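Local structure of R.Ecl18kI (Enterobacter cloacae, 2GB7) at residues 7-12 / 77-82; 70-75 / 106-111; 167-172 / 176-181. The protein is a type II restriction endonuclease that recognises the double-stranded DNA sequence 5'-CCNGG-3' and cleaves it before the first C. The protein carries 1 engineered substitution. One frame throughout, in Å; residues are numbered along the deposited sequence.

Contact 1. Residues 7-12 / 77-82; sequences GEFKTL and SYLIDE
Phe9 and Leu12 of helix 6-20 pack on Tyr78 and Leu79 in a type I beta turn, Ser77 to Ile80. The turn follows helix 49-77 in the helical part of the chain. Two CH-pi contacts carry the interface, one on a buried side and one towards solvent. On the buried side Leu79 lies over one face of the Phe9 ring. Its CD2 is 4.0 Å from the centroid of the Phe9 ring, 12° off the normal. The other methyl, Leu79 CD1, reaches Phe9 CE2 at 3.9 Å. The two side chains cross at about a right angle, and the isopropyl group spreads over the ring. Phe9 has CG anti to its backbone N (chi1 -166°), which swings the ring nearer to the turn. Leu108 of helix 102-134 and Met75 of helix 49-77 also touch Phe9 and help to enclose it.

Towards solvent the roles are reversed: the helix gives the methyl and the turn gives the ring. Tyr78 is exposed, yet Leu12 CD2 sits close over its centre, 3.5 Å above the ring plane. Leu4 touches both of these residues. The side chains of Glu8, Lys10 and Thr11 are exposed and do not meet the turn. On this outer part of the helix Gly7 O accepts two bonds. Thr11 N binds Gly7 O at 3.1 Å, and Thr11 OG1 binds Gly7 O from the opposite face of the carbonyl plane at 3.2 Å.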
loop_
_atom_site.group_PDB
_atom_site.type_symbol
_atom_site.label_atom_id
_atom_site.label_comp_id
_atom_site.label_asym_id
_atom_site.label_seq_id
_atom_site.Cartn_x
_atom_site.Cartn_y
_atom_site.Cartn_z
ATOM N N GLY F 7 -2.570 -10.343 -22.613
ATOM C CA GLY F 7 -1.595 -11.169 -21.880
ATOM C C GLY F 7 -0.250 -11.178 -22.579
ATOM O O GLY F 7 0.806 -11.155 -21.954
ATOM N N GLU F 8 -0.288 -11.203 -23.903
ATOM C CA GLU F 8 0.937 -11.150 -24.687
ATOM C C GLU F 8 1.661 -9.821 -24.514
ATOM O O GLU F 8 2.887 -9.794 -24.439
ATOM C CB GLU F 8 0.635 -11.433 -26.157
ATOM C CG GLU F 8 0.427 -12.915 -26.407
ATOM C CD GLU F 8 -0.462 -13.210 -27.599
ATOM O OE1 GLU F 8 -0.506 -12.397 -28.549
ATOM O OE2 GLU F 8 -1.117 -14.272 -27.580
ATOM N N PHE F 9 0.887 -8.736 -24.446
ATOM C CA PHE F 9 1.417 -7.386 -24.280
ATOM C C PHE F 9 2.075 -7.271 -22.907
ATOM O O PHE F 9 3.167 -6.714 -22.783
ATOM C CB PHE F 9 0.288 -6.362 -24.436
ATOM C CG PHE F 9 0.754 -4.929 -24.617
ATOM C CD1 PHE F 9 1.824 -4.615 -25.446
ATOM C CD2 PHE F 9 0.069 -3.888 -23.992
ATOM C CE1 PHE F 9 2.220 -3.281 -25.621
ATOM C CE2 PHE F 9 0.462 -2.566 -24.154
ATOM C CZ PHE F 9 1.532 -2.262 -24.974
ATOM N N LYS F 10 1.431 -7.832 -21.885
ATOM C CA LYS F 10 2.028 -7.858 -20.539
ATOM C C LYS F 10 3.372 -8.573 -20.532
ATOM O O LYS F 10 4.340 -8.102 -19.900
ATOM C CB LYS F 10 1.098 -8.522 -19.528
ATOM C CG LYS F 10 -0.142 -7.721 -19.177
ATOM C CD LYS F 10 -0.968 -8.484 -18.168
ATOM C CE LYS F 10 -2.416 -8.617 -18.603
ATOM N NZ LYS F 10 -3.206 -9.464 -17.648
ATOM N N THR F 11 3.440 -9.705 -21.232
ATOM C CA THR F 11 4.662 -10.501 -21.279
ATOM C C THR F 11 5.799 -9.750 -21.973
ATOM O O THR F 11 6.945 -9.747 -21.495
ATOM C CB THR F 11 4.413 -11.877 -21.912
ATOM O OG1 THR F 11 3.494 -12.598 -21.079
ATOM C CG2 THR F 11 5.711 -12.677 -22.020
ATOM N N LEU F 12 5.463 -9.093 -23.077
ATOM C CA LEU F 12 6.406 -8.250 -23.785
ATOM C C LEU F 12 6.886 -7.081 -22.905
ATOM O O LEU F 12 8.078 -6.790 -22.869
ATOM C CB LEU F 12 5.777 -7.748 -25.090
ATOM C CG LEU F 12 6.493 -6.659 -25.888
ATOM C CD1 LEU F 12 7.826 -7.141 -26.449
ATOM C CD2 LEU F 12 5.577 -6.169 -26.994
ATOM N N SER F 77 3.652 1.363 -29.480
ATOM C CA SER F 77 3.729 1.277 -30.943
ATOM C C SER F 77 3.609 -0.184 -31.456
ATOM O O SER F 77 3.279 -0.431 -32.629
ATOM C CB SER F 77 4.951 2.047 -31.437
ATOM O OG SER F 77 4.920 3.362 -30.886
ATOM N N TYR F 78 3.791 -1.142 -30.544
ATOM C CA TYR F 78 3.541 -2.566 -30.815
ATOM C C TYR F 78 2.069 -2.932 -31.043
ATOM O O TYR F 78 1.760 -4.059 -31.448
ATOM C CB TYR F 78 4.037 -3.413 -29.656
ATOM C CG TYR F 78 5.500 -3.754 -29.680
ATOM C CD1 TYR F 78 6.409 -3.007 -28.937
ATOM C CD2 TYR F 78 5.976 -4.850 -30.410
ATOM C CE1 TYR F 78 7.757 -3.324 -28.918
ATOM C CE2 TYR F 78 7.330 -5.179 -30.403
ATOM C CZ TYR F 78 8.214 -4.404 -29.643
ATOM O OH TYR F 78 9.555 -4.692 -29.610
ATOM N N LEU F 79 1.159 -2.012 -30.748
ATOM C CA LEU F 79 -0.253 -2.285 -30.973
ATOM C C LEU F 79 -0.828 -1.525 -32.175
ATOM O O LEU F 79 -1.989 -1.724 -32.543
ATOM C CB LEU F 79 -1.102 -1.853 -29.783
ATOM C CG LEU F 79 -0.696 -2.317 -28.385
ATOM C CD1 LEU F 79 -1.583 -1.583 -27.361
ATOM C CD2 LEU F 79 -0.786 -3.828 -28.235
ATOM N N ILE F 80 -0.035 -0.639 -32.765
ATOM C CA ILE F 80 -0.483 0.054 -33.971
ATOM C C ILE F 80 -0.630 -0.948 -35.116
ATOM O O ILE F 80 0.279 -1.736 -35.393
ATOM C CB ILE F 80 0.443 1.216 -34.381
ATOM C CG1 ILE F 80 0.598 2.216 -33.243
ATOM C CG2 ILE F 80 -0.159 1.961 -35.570
ATOM C CD1 ILE F 80 1.623 3.303 -33.525
ATOM N N ASP F 81 -1.786 -0.903 -35.783
ATOM C CA ASP F 81 -2.153 -1.882 -36.784
ATOM C C ASP F 81 -2.376 -1.131 -38.092
ATOM O O ASP F 81 -3.411 -0.485 -38.288
ATOM C CB ASP F 81 -3.418 -2.621 -36.332
ATOM C CG ASP F 81 -3.781 -3.812 -37.225
ATOM O OD1 ASP F 81 -3.437 -3.826 -38.420
ATOM O OD2 ASP F 81 -4.445 -4.738 -36.705
ATOM N N GLU F 82 -1.373 -1.197 -38.961
ATOM C CA GLU F 82 -1.394 -0.472 -40.223
ATOM C C GLU F 82 -2.508 -0.965 -41.130
ATOM O O GLU F 82 -3.223 -0.147 -41.719
ATOM C CB GLU F 82 -0.023 -0.543 -40.906
ATOM C CG GLU F 82 0.050 -0.064 -42.369
ATOM C CD GLU F 82 -0.661 1.263 -42.653
ATOM O OE1 GLU F 82 -0.867 2.078 -41.730
ATOM O OE2 GLU F 82 -1.019 1.486 -43.826
#

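Contact 2. Residues 70-75 / 106-111; sequences EFTTRM and YDLALS. With nucleotides of chain A.
A nearly antiparallel helix pair forms this contact, with Leu108 of helix 102-134 set against Thr72 and Met75 of helix 49-77. The contact is buried, and the second helix also touches bound DNA and the second subunit. The short axes run at 155° and come within 10.9 Å at closest, and side chains fill the space between. Leu108 does most of this. Its CG is anti to the backbone N (chi1 175°), and the two methyls point into the neighbouring helix. Leu108 CD2 meets Thr72 CG2 at 3.8 Å. The same methyl lies 3.7 Å from the backbone atom Thr72 O. Met75 CB is 3.8 Å from Leu108 CD2 and about as far from CD1, so it faces the fork of the leucine. Phe71 adds a looser touch from its ring carbon CE2. The chemistry across the pair is apolar. The hydroxyl of Thr72 is used outside it, in hydrogen bonds with Glu68 O and Asn112 ND2.

Helix 102-134 has other surfaces at work. Ala109 packs on Ala109 of the second subunit. Two hydroxyls of the helix donate to phosphates of DG6 and DG8 of chain A, with one nucleotide between them. Tyr106 OH binds OP2 of DG6 at 3.0 Å, with that oxygen in the plane of the tyrosine ring at its edge. Ser111 OG binds OP1 of DG8 at 2.7 Å and is also hydrogen-bonded to Arg17 NH2. Leu110 CD2 rests 3.6 Å from the same OP2 of DG6. Back on helix 49-77, the bent Met75 chain folds over its own helix: Met75 CG lies 3.6 Å above the plane of the Phe71 ring, offset toward the rim.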
loop_
_atom_site.group_PDB
_atom_site.type_symbol
_atom_site.label_atom_id
_atom_site.label_comp_id
_atom_site.label_asym_id
_atom_site.label_seq_id
_atom_site.Cartn_x
_atom_site.Cartn_y
_atom_site.Cartn_z
ATOM N N GLU F 70 9.848 7.406 -23.144
ATOM C CA GLU F 70 10.250 6.783 -24.408
ATOM C C GLU F 70 9.904 5.284 -24.456
ATOM O O GLU F 70 9.494 4.760 -25.500
ATOM C CB GLU F 70 11.729 7.059 -24.779
ATOM C CG GLU F 70 12.798 6.717 -23.717
ATOM C CD GLU F 70 14.234 7.059 -24.183
ATOM N N PHE F 71 10.037 4.614 -23.316
ATOM C CA PHE F 71 9.621 3.224 -23.189
ATOM C C PHE F 71 8.122 3.047 -23.432
ATOM O O PHE F 71 7.692 2.191 -24.213
ATOM C CB PHE F 71 9.992 2.736 -21.781
ATOM C CG PHE F 71 9.535 1.353 -21.482
ATOM C CD1 PHE F 71 10.244 0.250 -21.967
ATOM C CD2 PHE F 71 8.395 1.140 -20.713
ATOM C CE1 PHE F 71 9.827 -1.044 -21.674
ATOM C CE2 PHE F 71 7.971 -0.144 -20.421
ATOM C CZ PHE F 71 8.700 -1.239 -20.887
ATOM N N THR F 72 7.319 3.877 -22.790
ATOM C CA THR F 72 5.871 3.797 -22.917
ATOM C C THR F 72 5.475 3.961 -24.384
ATOM O O THR F 72 4.700 3.168 -24.944
ATOM C CB THR F 72 5.229 4.873 -22.053
ATOM O OG1 THR F 72 5.650 4.673 -20.690
ATOM C CG2 THR F 72 3.701 4.840 -22.159
ATOM N N THR F 73 6.026 4.981 -25.015
ATOM C CA THR F 73 5.720 5.212 -26.448
ATOM C C THR F 73 6.086 3.994 -27.294
ATOM O O THR F 73 5.310 3.586 -28.190
ATOM C CB THR F 73 6.466 6.440 -26.936
ATOM O OG1 THR F 73 5.980 7.585 -26.223
ATOM C CG2 THR F 73 6.275 6.645 -28.444
ATOM N N ARG F 74 7.244 3.404 -27.013
ATOM C CA ARG F 74 7.711 2.236 -27.748
ATOM C C ARG F 74 6.797 1.043 -27.546
ATOM O O ARG F 74 6.457 0.356 -28.517
ATOM C CB ARG F 74 9.146 1.882 -27.389
ATOM C CG ARG F 74 9.819 0.918 -28.343
ATOM C CD ARG F 74 11.336 0.979 -28.232
ATOM N NE ARG F 74 11.848 2.330 -28.480
ATOM C CZ ARG F 74 12.211 3.210 -27.541
ATOM N NH1 ARG F 74 12.165 2.916 -26.229
ATOM N NH2 ARG F 74 12.646 4.403 -27.927
ATOM N N MET F 75 6.387 0.818 -26.304
ATOM C CA MET F 75 5.455 -0.261 -26.014
ATOM C C MET F 75 4.160 -0.063 -26.767
ATOM O O MET F 75 3.661 -0.989 -27.392
ATOM C CB MET F 75 5.213 -0.406 -24.504
ATOM C CG MET F 75 6.448 -0.867 -23.767
ATOM S SD MET F 75 7.221 -2.342 -24.459
ATOM C CE MET F 75 5.926 -3.541 -24.275
ATOM N N TYR F 106 -4.203 0.419 -20.523
ATOM C CA TYR F 106 -4.318 0.384 -19.064
ATOM C C TYR F 106 -3.267 -0.544 -18.452
ATOM O O TYR F 106 -2.624 -0.167 -17.476
ATOM C CB TYR F 106 -5.735 -0.011 -18.623
ATOM C CG TYR F 106 -5.816 -0.201 -17.115
ATOM C CD1 TYR F 106 -5.913 0.876 -16.251
ATOM C CD2 TYR F 106 -5.787 -1.484 -16.571
ATOM C CE1 TYR F 106 -5.960 0.688 -14.853
ATOM C CE2 TYR F 106 -5.840 -1.681 -15.188
ATOM C CZ TYR F 106 -5.932 -0.593 -14.340
ATOM O OH TYR F 106 -5.998 -0.786 -12.973
ATOM N N ASP F 107 -3.092 -1.747 -18.995
ATOM C CA ASP F 107 -2.102 -2.693 -18.471
ATOM C C ASP F 107 -0.669 -2.164 -18.509
ATOM O O ASP F 107 0.130 -2.390 -17.578
ATOM C CB ASP F 107 -2.166 -4.002 -19.234
ATOM C CG ASP F 107 -3.392 -4.814 -18.875
ATOM O OD1 ASP F 107 -4.102 -4.444 -17.905
ATOM O OD2 ASP F 107 -3.624 -5.823 -19.573
ATOM N N LEU F 108 -0.337 -1.480 -19.597
ATOM C CA LEU F 108 0.964 -0.802 -19.663
ATOM C C LEU F 108 1.127 0.253 -18.577
ATOM O O LEU F 108 2.147 0.280 -17.887
ATOM C CB LEU F 108 1.159 -0.152 -21.032
ATOM C CG LEU F 108 2.411 0.701 -21.257
ATOM C CD1 LEU F 108 3.679 -0.103 -21.069
ATOM C CD2 LEU F 108 2.402 1.307 -22.660
ATOM N N ALA F 109 0.154 1.152 -18.448
ATOM C CA ALA F 109 0.260 2.198 -17.429
ATOM C C ALA F 109 0.292 1.591 -16.037
ATOM O O ALA F 109 1.059 2.036 -15.184
ATOM C CB ALA F 109 -0.889 3.168 -17.542
ATOM N N LEU F 110 -0.533 0.571 -15.825
ATOM C CA LEU F 110 -0.538 -0.129 -14.545
ATOM C C LEU F 110 0.848 -0.688 -14.212
ATOM O O LEU F 110 1.349 -0.477 -13.102
ATOM C CB LEU F 110 -1.573 -1.260 -14.508
ATOM C CG LEU F 110 -1.668 -2.115 -13.229
ATOM C CD1 LEU F 110 -1.985 -1.273 -11.990
ATOM C CD2 LEU F 110 -2.742 -3.200 -13.461
ATOM N N SER F 111 1.450 -1.383 -15.178
ATOM C CA SER F 111 2.785 -1.958 -15.016
ATOM C C SER F 111 3.793 -0.857 -14.662
ATOM O O SER F 111 4.618 -1.039 -13.751
ATOM C CB SER F 111 3.193 -2.668 -16.312
ATOM O OG SER F 111 4.422 -3.351 -16.157
ATOM P P DG A 6 -5.984 -3.454 -10.602
ATOM O OP1 DG A 6 -6.171 -2.101 -10.015
ATOM O OP2 DG A 6 -6.060 -3.625 -12.076
ATOM O "O5'" DG A 6 -4.583 -4.038 -10.140
ATOM C "C5'" DG A 6 -4.064 -3.774 -8.843
ATOM C "C4'" DG A 6 -2.710 -4.423 -8.711
ATOM O "O4'" DG A 6 -2.076 -4.058 -7.463
ATOM C "C3'" DG A 6 -2.739 -5.951 -8.740
ATOM O "O3'" DG A 6 -1.585 -6.396 -9.451
ATOM C "C2'" DG A 6 -2.600 -6.317 -7.273
ATOM C "C1'" DG A 6 -1.640 -5.238 -6.823
ATOM N N9 DG A 6 -1.554 -4.963 -5.395
ATOM C C8 DG A 6 -2.257 -5.539 -4.363
ATOM N N7 DG A 6 -1.908 -5.075 -3.192
ATOM C C5 DG A 6 -0.921 -4.138 -3.476
ATOM C C6 DG A 6 -0.150 -3.312 -2.613
ATOM O O6 DG A 6 -0.177 -3.249 -1.381
ATOM N N1 DG A 6 0.726 -2.502 -3.329
ATOM C C2 DG A 6 0.854 -2.489 -4.694
ATOM N N2 DG A 6 1.743 -1.621 -5.200
ATOM N N3 DG A 6 0.157 -3.265 -5.504
ATOM C C4 DG A 6 -0.704 -4.054 -4.831
ATOM P P DG A 8 4.389 -6.394 -13.891
ATOM O OP1 DG A 8 4.676 -5.869 -15.255
ATOM O OP2 DG A 8 4.424 -7.854 -13.648
ATOM O "O5'" DG A 8 5.407 -5.666 -12.909
ATOM C "C5'" DG A 8 5.384 -4.247 -12.803
ATOM C "C4'" DG A 8 6.429 -3.773 -11.823
ATOM O "O4'" DG A 8 6.036 -4.110 -10.473
ATOM C "C3'" DG A 8 7.819 -4.366 -12.024
ATOM O "O3'" DG A 8 8.779 -3.338 -11.801
ATOM C "C2'" DG A 8 7.901 -5.440 -10.952
ATOM C "C1'" DG A 8 7.073 -4.833 -9.834
ATOM N N9 DG A 8 6.443 -5.788 -8.927
ATOM C C8 DG A 8 5.557 -6.783 -9.258
ATOM N N7 DG A 8 5.125 -7.449 -8.222
ATOM C C5 DG A 8 5.772 -6.865 -7.142
ATOM C C6 DG A 8 5.696 -7.161 -5.757
ATOM O O6 DG A 8 5.013 -8.025 -5.192
ATOM N N1 DG A 8 6.522 -6.330 -5.009
ATOM C C2 DG A 8 7.323 -5.341 -5.527
ATOM N N2 DG A 8 8.060 -4.654 -4.645
ATOM N N3 DG A 8 7.397 -5.050 -6.817
ATOM C C4 DG A 8 6.600 -5.846 -7.561
#

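Contact 3. Residues 167-172 / 176-181; sequences VQYTSN and TMLISA
The flat group here is the Tyr169 ring, which carries Thr176 OG1 at its edge, near the ring plane, and meets Leu178 obliquely. Thr176 OG1 is 3.3 Å from Tyr169 CD1 and almost as close to CE1, so the oxygen sits beside that C-C bond. The threonine reaches the edge because OG1 stands between its backbone N and carbonyl carbon (chi1 65°). This hydroxyl also hydrogen-bonds to Lys173 O within the connection between the segments. One oxygen thus accounts for both the bond to Lys173 O and the contact at the ring edge.

Leu178 lies along the CD1-CE1 side of the tyrosine and reaches its hydroxyl end with one methyl. Leu178 CD1 is 3.7 Å from Tyr169 OH and 3.8 Å from Tyr169 CE1. The second methyl, Leu178 CD2, approaches Tyr169 CE1 at 3.9 Å. Both Thr176 and Leu178 cross the tyrosine at about a right angle. Ile201 touches both Tyr169 and Leu178. At the end of the helix Asn172 adds a lighter contact, with its O 3.8 Å from Thr176 CG2. The Asn172 side chain serves the connection instead: OD1 accepts a hydrogen bond from Arg174 N.

Met177 points its CB away from the helix, and its side chain packs on helix 248-259. Strand 177-181 thus has Tyr169 on one side and that helix on the other. It lies between antiparallel strand 161-163 and parallel strand 204-207. This short helix and inner strand belong to the mixed alpha/beta core expected of the PD-(D/E)XK nuclease family.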
loop_
_atom_site.group_PDB
_atom_site.type_symbol
_atom_site.label_atom_id
_atom_site.label_comp_id
_atom_site.label_asym_id
_atom_site.label_seq_id
_atom_site.Cartn_x
_atom_site.Cartn_y
_atom_site.Cartn_z
ATOM N N VAL F 167 25.114 -9.294 13.081
ATOM C CA VAL F 167 25.732 -10.200 14.070
ATOM C C VAL F 167 25.773 -9.540 15.442
ATOM O O VAL F 167 25.379 -10.140 16.456
ATOM C CB VAL F 167 27.126 -10.666 13.617
ATOM C CG1 VAL F 167 27.875 -11.439 14.730
ATOM C CG2 VAL F 167 27.003 -11.540 12.400
ATOM N N GLN F 168 26.247 -8.296 15.458
ATOM C CA GLN F 168 26.314 -7.542 16.697
ATOM C C GLN F 168 24.929 -7.304 17.240
ATOM O O GLN F 168 24.724 -7.439 18.436
ATOM C CB GLN F 168 26.969 -6.194 16.478
ATOM C CG GLN F 168 28.448 -6.303 16.107
ATOM C CD GLN F 168 28.651 -6.278 14.587
ATOM O OE1 GLN F 168 27.821 -6.771 13.807
ATOM N NE2 GLN F 168 29.766 -5.691 14.164
ATOM N N TYR F 169 23.993 -6.917 16.372
ATOM C CA TYR F 169 22.616 -6.674 16.809
ATOM C C TYR F 169 22.020 -7.906 17.513
ATOM O O TYR F 169 21.428 -7.795 18.589
ATOM C CB TYR F 169 21.723 -6.222 15.629
ATOM C CG TYR F 169 20.343 -5.869 16.126
ATOM C CD1 TYR F 169 20.050 -4.584 16.553
ATOM C CD2 TYR F 169 19.347 -6.852 16.247
ATOM C CE1 TYR F 169 18.802 -4.257 17.061
ATOM C CE2 TYR F 169 18.092 -6.526 16.737
ATOM C CZ TYR F 169 17.844 -5.228 17.160
ATOM O OH TYR F 169 16.608 -4.897 17.661
ATOM N N THR F 170 22.244 -9.072 16.927
ATOM C CA THR F 170 21.695 -10.333 17.424
ATOM C C THR F 170 22.282 -10.673 18.781
ATOM O O THR F 170 21.592 -11.190 19.660
ATOM C CB THR F 170 21.957 -11.430 16.416
ATOM O OG1 THR F 170 21.224 -11.112 15.229
ATOM C CG2 THR F 170 21.537 -12.832 16.914
ATOM N N SER F 171 23.566 -10.385 18.942
ATOM C CA SER F 171 24.196 -10.584 20.247
ATOM C C SER F 171 23.577 -9.645 21.292
ATOM O O SER F 171 23.143 -10.089 22.356
ATOM C CB SER F 171 25.706 -10.377 20.163
ATOM O OG SER F 171 26.319 -10.700 21.415
ATOM N N ASN F 172 23.568 -8.348 21.003
ATOM C CA ASN F 172 22.989 -7.391 21.918
ATOM C C ASN F 172 22.651 -6.136 21.167
ATOM O O ASN F 172 23.531 -5.550 20.514
ATOM C CB ASN F 172 23.972 -7.025 23.031
ATOM C CG ASN F 172 23.284 -6.389 24.217
ATOM O OD1 ASN F 172 22.381 -5.583 24.076
ATOM N ND2 ASN F 172 23.682 -6.804 25.412
ATOM N N THR F 176 23.020 -0.070 19.202
ATOM C CA THR F 176 22.742 -0.233 17.781
ATOM C C THR F 176 21.737 0.817 17.283
ATOM O O THR F 176 21.085 1.560 18.072
ATOM C CB THR F 176 22.227 -1.653 17.430
ATOM O OG1 THR F 176 20.956 -1.846 18.056
ATOM C CG2 THR F 176 23.216 -2.767 17.905
ATOM N N MET F 177 21.611 0.886 15.965
ATOM C CA MET F 177 20.601 1.781 15.380
ATOM C C MET F 177 19.953 1.031 14.235
ATOM O O MET F 177 20.650 0.367 13.461
ATOM C CB MET F 177 21.225 3.085 14.854
ATOM C CG MET F 177 20.182 3.928 14.155
ATOM S SD MET F 177 20.851 5.512 13.608
ATOM C CE MET F 177 21.386 6.076 15.153
ATOM N N LEU F 178 18.620 1.103 14.150
ATOM C CA LEU F 178 17.874 0.506 13.059
ATOM C C LEU F 178 17.138 1.584 12.320
ATOM O O LEU F 178 16.536 2.458 12.936
ATOM C CB LEU F 178 16.817 -0.481 13.581
ATOM C CG LEU F 178 17.353 -1.641 14.429
ATOM C CD1 LEU F 178 16.192 -2.495 14.871
ATOM C CD2 LEU F 178 18.370 -2.456 13.664
ATOM N N ILE F 179 17.187 1.488 11.005
ATOM C CA ILE F 179 16.536 2.459 10.125
ATOM C C ILE F 179 15.608 1.778 9.133
ATOM O O ILE F 179 16.027 0.847 8.429
ATOM C CB ILE F 179 17.576 3.291 9.347
ATOM C CG1 ILE F 179 18.563 3.958 10.316
ATOM C CG2 ILE F 179 16.869 4.320 8.430
ATOM C CD1 ILE F 179 19.843 4.487 9.629
ATOM N N SER F 180 14.365 2.251 9.102
ATOM C CA SER F 180 13.358 1.869 8.073
ATOM C C SER F 180 13.086 3.095 7.202
ATOM O O SER F 180 13.422 4.226 7.600
ATOM C CB SER F 180 12.042 1.449 8.748
ATOM O OG SER F 180 11.065 1.098 7.750
ATOM N N ALA F 181 12.560 2.872 5.996
ATOM C CA ALA F 181 12.320 4.013 5.121
ATOM C C ALA F 181 11.011 3.784 4.359
ATOM O O ALA F 181 10.763 2.676 3.932
ATOM C CB ALA F 181 13.441 4.126 4.160
#

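Contacts 1 and 2 are neighbours, with centres 10 Å apart. Contact 1 sets helix 6-20 on the turn that follows helix 49-77; contact 2 joins helix 49-77 itself to helix 102-134. Leu12 of contact 1 packs on Met75 of contact 2. Contact 2 is fully buried, while contact 1 runs out to solvent at its tyrosine. Contact 3 lies on the opposite side of the chain's centre, about 47 Å from contact 1 between centres. It joins a helix to the nuclease sheet. The first contact relies on methyls over ring faces, the second on leucine between helices, and the third on a hydroxyl at a ring edge plus a leucine beside the same ring. Contacts 1 and 2 both touch the second subunit; contact 3 does not.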